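Local coordinates for putative periplasmic protein (Bacteroides vulgatus ATCC 8482, PDB 3DUE), which is of unknown function but belongs to a superfamily of PepSY-like bacterial periplasmic proteins for which an inhibitory role has been suggested, at residues P14-F20 with F56-W62. Residues are numbered along the deposited sequence.
Sequences PQTAQTF and FDKKGIW
P14 occupies the N-cap position of a helix whose first turns, Q15-F20, are held by the i to i+4 bonds Q18 N to P14 O (3.1 Å), T19 N to Q15 O (2.9 Å) and F20 N to T16 O (2.9 Å). Segment 56-62 is the hairpin connection after strand 53-56: a type I turn D57-G60, with G60 N to D57 O at 2.9 Å, closed by D57 N to I61 O at 2.9 Å. The p rotamer of D57 brings OD1 within 2.9 Å of both K59 N, forming an Asx turn, and I61 N. The backbones come nearest at A17 and G60, whose CA atoms are 4.5 Å apart, without a hydrogen bond between the segments. G60 adopts phi/psi 78/21; a CB there would clash with P14 CB, so the missing side chain lets the helix start settle on the turn, P14 CG lying 3.7 Å from G60 N. T16 CG2 meets I61 CD1 at 3.7 Å. A17 CB sits over the F56 ring in a CH-pi contact, 3.5 Å from its centroid. One turn on, F20 (chi1 t) presents its face to the edge of F56 (chi1 m), an offset edge-to-face pair with centroids 5.8 Å apart and planes at 84°. The W62 indole (chi1 p), in cation-pi contact with R99, completes this aromatic cluster obliquely, F20 CE1 to W62 CD1 being 3.2 Å. Helix 15-24 of this PepSY-like alpha+beta fold rests its first turns on a type I + G1-bulge hairpin connection, F20, F56 and W62 clustering between helix and strand ends.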
loop_
_atom_site.group_PDB
_atom_site.type_symbol
_atom_site.label_atom_id
_atom_site.label_comp_id
_atom_site.label_asym_id
_atom_site.label_seq_id
_atom_site.Cartn_x
_atom_site.Cartn_y
_atom_site.Cartn_z
ATOM N N PRO A 14 -5.218 12.496 7.017
ATOM C CA PRO A 14 -4.779 12.422 8.376
ATOM C C PRO A 14 -3.265 12.654 8.430
ATOM O O PRO A 14 -2.535 12.289 7.499
ATOM C CB PRO A 14 -5.149 10.992 8.785
ATOM C CG PRO A 14 -6.294 10.645 7.896
ATOM C CD PRO A 14 -5.907 11.263 6.599
ATOM N N GLN A 15 -2.818 13.281 9.511
ATOM C CA GLN A 15 -1.419 13.569 9.749
ATOM C C GLN A 15 -0.483 12.373 9.451
ATOM O O GLN A 15 0.553 12.532 8.800
ATOM C CB GLN A 15 -1.250 13.975 11.213
ATOM C CG GLN A 15 0.170 14.236 11.554
ATOM C CD GLN A 15 0.505 14.439 13.021
ATOM O OE1 GLN A 15 1.682 14.383 13.338
ATOM N NE2 GLN A 15 -0.477 14.698 13.915
ATOM N N THR A 16 -0.854 11.199 9.931
ATOM C CA THR A 16 -0.027 9.993 9.762
ATOM C C THR A 16 0.196 9.645 8.274
ATOM O O THR A 16 1.315 9.265 7.896
ATOM C CB THR A 16 -0.623 8.809 10.572
ATOM O OG1 THR A 16 -0.705 9.198 11.952
ATOM C CG2 THR A 16 0.254 7.551 10.462
ATOM N N ALA A 17 -0.851 9.799 7.449
ATOM C CA ALA A 17 -0.747 9.604 6.014
ATOM C C ALA A 17 0.158 10.668 5.372
ATOM O O ALA A 17 0.922 10.356 4.477
ATOM C CB ALA A 17 -2.093 9.564 5.387
ATOM N N GLN A 18 0.088 11.925 5.813
ATOM C CA GLN A 18 0.987 12.934 5.262
ATOM C C GLN A 18 2.440 12.591 5.589
ATOM O O GLN A 18 3.342 12.751 4.745
ATOM C CB GLN A 18 0.644 14.323 5.773
ATOM C CG GLN A 18 -0.737 14.776 5.360
ATOM C CD GLN A 18 -1.015 16.151 5.856
ATOM O OE1 GLN A 18 -0.183 17.056 5.660
ATOM N NE2 GLN A 18 -2.132 16.327 6.557
ATOM N N THR A 19 2.700 12.156 6.814
ATOM C CA THR A 19 4.060 11.803 7.241
ATOM C C THR A 19 4.565 10.581 6.463
ATOM O O THR A 19 5.739 10.489 6.128
ATOM C CB THR A 19 4.109 11.501 8.758
ATOM O OG1 THR A 19 3.819 12.700 9.469
ATOM C CG2 THR A 19 5.493 10.983 9.214
ATOM N N PHE A 20 3.684 9.631 6.238
ATOM C CA PHE A 20 4.045 8.454 5.465
ATOM C C PHE A 20 4.532 8.846 4.044
ATOM O O PHE A 20 5.581 8.371 3.582
ATOM C CB PHE A 20 2.872 7.497 5.411
ATOM C CG PHE A 20 3.163 6.230 4.663
ATOM C CD1 PHE A 20 3.670 5.119 5.334
ATOM C CD2 PHE A 20 2.916 6.145 3.314
ATOM C CE1 PHE A 20 3.911 3.957 4.647
ATOM C CE2 PHE A 20 3.157 4.968 2.629
ATOM C CZ PHE A 20 3.658 3.904 3.295
ATOM N N PHE A 56 -5.162 4.600 2.332
ATOM C CA PHE A 56 -5.045 4.687 3.777
ATOM C C PHE A 56 -6.392 4.496 4.395
ATOM O O PHE A 56 -7.397 4.827 3.762
ATOM C CB PHE A 56 -4.581 6.075 4.193
ATOM C CG PHE A 56 -3.251 6.507 3.603
ATOM C CD1 PHE A 56 -2.079 6.160 4.234
ATOM C CD2 PHE A 56 -3.191 7.301 2.441
ATOM C CE1 PHE A 56 -0.879 6.560 3.757
ATOM C CE2 PHE A 56 -1.999 7.691 1.933
ATOM C CZ PHE A 56 -0.819 7.345 2.609
ATOM N N ASP A 57 -6.418 4.007 5.634
ATOM C CA ASP A 57 -7.666 3.802 6.349
ATOM C C ASP A 57 -8.097 5.126 6.949
ATOM O O ASP A 57 -7.453 6.153 6.698
ATOM C CB ASP A 57 -7.566 2.663 7.379
ATOM C CG ASP A 57 -6.646 2.977 8.570
ATOM O OD1 ASP A 57 -6.202 4.121 8.779
ATOM O OD2 ASP A 57 -6.383 2.027 9.319
ATOM N N LYS A 58 -9.168 5.101 7.738
ATOM C CA LYS A 58 -9.752 6.326 8.323
ATOM C C LYS A 58 -8.816 7.092 9.273
ATOM O O LYS A 58 -9.054 8.278 9.556
ATOM C CB LYS A 58 -11.039 5.997 9.069
ATOM C CG LYS A 58 -10.849 5.143 10.303
ATOM C CD LYS A 58 -12.172 4.721 10.901
ATOM C CE LYS A 58 -11.943 3.881 12.160
ATOM N NZ LYS A 58 -13.217 3.583 12.918
ATOM N N LYS A 59 -7.789 6.403 9.759
ATOM C CA LYS A 59 -6.792 6.982 10.644
ATOM C C LYS A 59 -5.468 7.289 9.920
ATOM O O LYS A 59 -4.503 7.707 10.561
ATOM C CB LYS A 59 -6.563 6.055 11.836
ATOM C CG LYS A 59 -7.840 5.842 12.662
ATOM C CD LYS A 59 -7.521 5.109 13.899
ATOM C CE LYS A 59 -8.675 4.364 14.437
ATOM N NZ LYS A 59 -8.196 3.542 15.559
ATOM N N GLY A 60 -5.447 7.132 8.601
ATOM C CA GLY A 60 -4.265 7.435 7.793
ATOM C C GLY A 60 -3.197 6.367 7.850
ATOM O O GLY A 60 -2.034 6.657 7.565
ATOM N N ILE A 61 -3.581 5.141 8.217
ATOM C CA ILE A 61 -2.655 4.015 8.266
ATOM C C ILE A 61 -2.803 3.280 6.920
ATOM O O ILE A 61 -3.904 2.959 6.501
ATOM C CB ILE A 61 -2.965 3.073 9.445
ATOM C CG1 ILE A 61 -3.099 3.843 10.761
ATOM C CG2 ILE A 61 -1.905 1.995 9.540
ATOM C CD1 ILE A 61 -1.854 4.552 11.131
ATOM N N TRP A 62 -1.689 3.035 6.240
ATOM C CA TRP A 62 -1.749 2.483 4.894
ATOM C C TRP A 62 -2.369 1.105 4.872
ATOM O O TRP A 62 -2.169 0.314 5.813
ATOM C CB TRP A 62 -0.394 2.478 4.195
ATOM C CG TRP A 62 0.619 1.585 4.740
ATOM C CD1 TRP A 62 1.614 1.909 5.610
ATOM C CD2 TRP A 62 0.805 0.197 4.409
ATOM N NE1 TRP A 62 2.397 0.804 5.862
ATOM C CE2 TRP A 62 1.908 -0.262 5.147
ATOM C CE3 TRP A 62 0.109 -0.709 3.588
ATOM C CZ2 TRP A 62 2.349 -1.572 5.089
ATOM C CZ3 TRP A 62 0.550 -2.005 3.514
ATOM C CH2 TRP A 62 1.676 -2.428 4.259
#